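Local structure of lysyl oxidase (Pichia pastoris, 1W7C) at residues A[595-600]-A[612-617]; A[617-620]-A[626-629]. The protein is a copper- and topaquinone-containing amine oxidase that probably oxidises primary amines, lysine side chains among them, to aldehydes. One frame throughout, in Å; residues are numbered along the deposited sequence.

How the contacts relate
Contacts 1 and 2 follow one another in a single run of chain: 612-617 ends on Ala617, the residue on which 617-620 begins, and the two contact centres lie about 9 Å apart. They also touch directly. Thr616 CG2 packs against Val628 CG2 at 3.5 Å, and Asn596 ND2 probably donates a hydrogen bond to Asn629 OD1, tying 595-600 to 626-629. Contact 1 is the nearer to Asp358, the predicted proton acceptor: side chain to side chain, about 8 Å from Gln595 against about 11 Å from Asn619 in contact 2. The side chains of Ser614 and Val628 each lie about 12 Å from a bound calcium ion, and about 5 and 4 Å from that of calcium-binding Phe633.

Contact 1 (A[595-600]-A[612-617]); sequences QNWARS and LRSSTA
Trp597 and Gln595 face Ser614 and Ser615 with no hydrogen bond between the two segments, so the fit rests on van der Waals contact. The bond to Trp597 CB points toward 612-617. From there CG lies between the backbone N and the carbonyl carbon (chi1 55°), which folds the indole back over its own turn, the one closed by Ala598 N bonding to Gln595 O. One ring face therefore receives both ends of that turn: Ala598 CB stands 3.4 Å above the plane on the benzo side, and Gln595 O stands over the pyrrole end. Next comes CD1, which meets Ser614 O obliquely at 3.7 Å and has Ser614 CB a little farther off. NE1, at the corner of the ring, donates to Gln595 OE1 over 2.8 Å; the acceptor sits 16° out of the indole plane, while the nitrogen lies in the carbonyl plane of the amide. That bond fixes the end of the Gln595 chain, bent at chi2 (-67°), beside Ser615, where OE1 comes to 3.7 Å from Ser615 OG. The serine hydroxyls find their polar partners elsewhere, Ser615 OG at Glu339 and Ser614 OG at Asn493. Within 612-617, Arg613 NE donates to Ser615 O (2.8 Å), and its NH2 forms a salt bridge with Asp316. Trp597 also touches Glu339 of strand 329-344 and Val491 of strand 488-498. What results is a buried meeting of the two loops flanking strand 602-606, set against the β-strands of the copper amine oxidase enzyme domain.

Contact 2 (A[617-620]-A[626-629]); sequences ALNT and PPVN
The Asn619 carboxamide grips the backbone of Val628 at two points. ND2 donates to Val628 O over 2.8 Å (N-H...O 145°), with the nitrogen in the plane of that carbonyl. In return OD1 accepts from Val628 N, a nearly straight (168°) but weak bond of 3.3 Å. Asn619 CB does not itself aim at 626-629; an off-staggered chi1 (-97°) swings the amide across to it. The two ends of the amide have further partners: ND2 also donates to Thr594 O, and OD1 is hydrogen-bonded to Thr616 OG1, so the flat group is held against rotation within a buried setting. Replacing this residue by alanine removes the whole amide, which would probably leave Val628 N and O, and with them Thr594 O and Thr616 OG1, without the partner it supplies. Around the amide the prolines supply the packing. Pro626 CB rests on Asn619 CG at 3.7 Å, crossing it obliquely, and Pro627, running past in the opposite direction, brings CD to 3.5 Å from Asn619 OD1. The same CD lies near Leu618 O, and Pro627 CG meets Leu618 CB at 3.9 Å. Both segments belong to the long loop between strands 602-606 and 642-654; Leu618 leans on Trp57 of strand 53-61, within the N2 family region, while Pro627 makes a backbone hydrogen bond with Asn122 ahead of strand 126-128.

Contact 1 (A[595-600]-A[612-617])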
# COMPACT_ATOMS: atom_id res chain seq x y z
N GLN A 595 -15.97 -7.37 -21.36
CA GLN A 595 -15.04 -6.87 -20.35
C GLN A 595 -13.66 -7.49 -20.53
O GLN A 595 -13.01 -7.89 -19.56
CB GLN A 595 -15.57 -7.14 -18.95
CG GLN A 595 -16.96 -6.63 -18.67
CD GLN A 595 -17.08 -5.13 -18.67
OE1 GLN A 595 -16.08 -4.40 -18.83
NE2 GLN A 595 -18.30 -4.64 -18.39
N ASN A 596 -13.19 -7.55 -21.78
CA ASN A 596 -11.98 -8.31 -22.10
C ASN A 596 -10.65 -7.71 -21.64
O ASN A 596 -9.62 -8.33 -21.72
CB ASN A 596 -11.94 -8.60 -23.59
CG ASN A 596 -12.95 -9.63 -24.04
OD1 ASN A 596 -13.32 -10.53 -23.26
ND2 ASN A 596 -13.32 -9.57 -25.33
N TRP A 597 -10.69 -6.48 -21.12
CA TRP A 597 -9.56 -5.82 -20.49
C TRP A 597 -9.22 -6.36 -19.11
O TRP A 597 -8.14 -6.07 -18.61
CB TRP A 597 -9.88 -4.30 -20.34
CG TRP A 597 -11.15 -4.04 -19.60
CD1 TRP A 597 -12.38 -3.94 -20.16
CD2 TRP A 597 -11.34 -4.07 -18.21
NE1 TRP A 597 -13.33 -3.85 -19.19
CE2 TRP A 597 -12.71 -3.93 -17.97
CE3 TRP A 597 -10.47 -4.13 -17.10
CZ2 TRP A 597 -13.24 -3.87 -16.68
CZ3 TRP A 597 -11.02 -4.04 -15.82
CH2 TRP A 597 -12.38 -3.91 -15.63
N ALA A 598 -10.12 -7.14 -18.50
CA ALA A 598 -10.02 -7.45 -17.06
C ALA A 598 -9.25 -8.73 -16.74
O ALA A 598 -9.21 -9.15 -15.61
CB ALA A 598 -11.40 -7.47 -16.45
N ARG A 599 -8.57 -9.28 -17.74
CA ARG A 599 -7.96 -10.60 -17.68
C ARG A 599 -6.45 -10.63 -17.42
O ARG A 599 -5.92 -11.72 -17.18
CB ARG A 599 -8.23 -11.35 -18.99
CG ARG A 599 -7.72 -10.64 -20.25
CD ARG A 599 -8.16 -11.33 -21.51
NE ARG A 599 -7.87 -10.53 -22.71
CZ ARG A 599 -6.72 -10.55 -23.35
NH1 ARG A 599 -5.74 -11.35 -22.98
NH2 ARG A 599 -6.57 -9.79 -24.41
N SER A 600 -5.82 -9.45 -17.43
CA SER A 600 -4.40 -9.31 -17.13
C SER A 600 -4.25 -8.07 -16.27
O SER A 600 -5.18 -7.30 -16.13
CB SER A 600 -3.58 -9.15 -18.42
OG SER A 600 -3.82 -10.30 -19.23
N LEU A 612 -11.02 5.23 -27.74
CA LEU A 612 -11.31 6.20 -26.74
C LEU A 612 -11.44 5.57 -25.37
O LEU A 612 -10.96 6.13 -24.37
CB LEU A 612 -12.62 6.89 -27.13
CG LEU A 612 -13.22 7.82 -26.08
CD1 LEU A 612 -12.30 8.98 -25.82
CD2 LEU A 612 -14.60 8.27 -26.55
N ARG A 613 -12.09 4.42 -25.35
CA ARG A 613 -12.58 3.86 -24.08
C ARG A 613 -12.63 2.33 -24.16
O ARG A 613 -12.91 1.76 -25.21
CB ARG A 613 -13.98 4.42 -23.77
CG ARG A 613 -15.02 4.19 -24.87
CD ARG A 613 -16.29 5.03 -24.63
NE ARG A 613 -16.84 4.75 -23.31
CZ ARG A 613 -17.62 5.53 -22.63
NH1 ARG A 613 -18.06 6.65 -23.19
NH2 ARG A 613 -17.98 5.19 -21.41
N SER A 614 -12.34 1.68 -23.02
CA SER A 614 -12.22 0.24 -22.97
C SER A 614 -13.55 -0.49 -22.72
O SER A 614 -13.58 -1.71 -22.83
CB SER A 614 -11.21 -0.15 -21.92
OG SER A 614 -11.59 0.43 -20.69
N SER A 615 -14.57 0.24 -22.28
CA SER A 615 -15.93 -0.25 -22.12
C SER A 615 -16.86 0.88 -22.44
O SER A 615 -16.40 2.01 -22.69
CB SER A 615 -16.16 -0.74 -20.69
OG SER A 615 -17.41 -1.41 -20.58
N THR A 616 -18.15 0.60 -22.46
CA THR A 616 -19.19 1.63 -22.64
C THR A 616 -20.34 1.32 -21.73
O THR A 616 -20.47 0.19 -21.26
CB THR A 616 -19.72 1.67 -24.11
OG1 THR A 616 -20.60 0.57 -24.34
CG2 THR A 616 -18.61 1.64 -25.14
N ALA A 617 -21.23 2.28 -21.54
CA ALA A 617 -22.45 2.07 -20.77
C ALA A 617 -23.41 1.09 -21.48
O ALA A 617 -24.35 0.64 -20.87
CB ALA A 617 -23.18 3.39 -20.53

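Contact 2 (A[617-620]-A[626-629])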
# COMPACT_ATOMS: atom_id res chain seq x y z
N ALA A 617 -21.23 2.28 -21.54
CA ALA A 617 -22.45 2.07 -20.77
C ALA A 617 -23.41 1.09 -21.48
O ALA A 617 -24.35 0.64 -20.87
CB ALA A 617 -23.18 3.39 -20.53
N LEU A 618 -23.14 0.85 -22.76
CA LEU A 618 -23.94 0.03 -23.63
C LEU A 618 -23.37 -1.38 -23.79
O LEU A 618 -23.94 -2.19 -24.52
CB LEU A 618 -24.08 0.73 -25.00
CG LEU A 618 -24.74 2.11 -24.94
CD1 LEU A 618 -24.82 2.71 -26.33
CD2 LEU A 618 -26.14 2.01 -24.28
N ASN A 619 -22.28 -1.70 -23.09
CA ASN A 619 -21.65 -3.00 -23.24
C ASN A 619 -22.36 -4.17 -22.56
O ASN A 619 -22.40 -5.27 -23.09
CB ASN A 619 -20.19 -3.00 -22.72
CG ASN A 619 -19.18 -2.79 -23.82
OD1 ASN A 619 -19.42 -1.96 -24.72
ND2 ASN A 619 -18.01 -3.41 -23.71
N THR A 620 -22.89 -3.95 -21.35
CA THR A 620 -23.10 -5.07 -20.43
C THR A 620 -24.03 -6.17 -20.93
O THR A 620 -23.74 -7.35 -20.72
CB THR A 620 -23.54 -4.56 -19.05
OG1 THR A 620 -23.49 -5.60 -18.07
CG2 THR A 620 -24.96 -4.03 -19.00
N PRO A 626 -20.46 -6.50 -28.25
CA PRO A 626 -20.54 -5.20 -27.57
C PRO A 626 -20.03 -4.06 -28.43
O PRO A 626 -19.19 -4.27 -29.30
CB PRO A 626 -19.64 -5.40 -26.35
CG PRO A 626 -18.64 -6.39 -26.81
CD PRO A 626 -19.47 -7.39 -27.61
N PRO A 627 -20.55 -2.86 -28.19
CA PRO A 627 -20.01 -1.66 -28.85
C PRO A 627 -18.50 -1.59 -28.82
O PRO A 627 -17.90 -1.35 -29.89
CB PRO A 627 -20.71 -0.52 -28.11
CG PRO A 627 -22.03 -1.10 -27.74
CD PRO A 627 -21.71 -2.55 -27.34
N VAL A 628 -17.89 -1.86 -27.67
CA VAL A 628 -16.44 -1.97 -27.56
C VAL A 628 -16.07 -3.37 -27.08
O VAL A 628 -16.46 -3.81 -25.97
CB VAL A 628 -15.87 -0.91 -26.61
CG1 VAL A 628 -14.38 -1.22 -26.32
CG2 VAL A 628 -16.00 0.48 -27.21
N ASN A 629 -15.31 -4.06 -27.93
CA ASN A 629 -14.60 -5.25 -27.54
C ASN A 629 -13.14 -4.85 -27.40
O ASN A 629 -12.49 -4.55 -28.38
CB ASN A 629 -14.78 -6.35 -28.57
CG ASN A 629 -14.11 -7.65 -28.15
OD1 ASN A 629 -13.10 -7.63 -27.43
ND2 ASN A 629 -14.65 -8.78 -28.60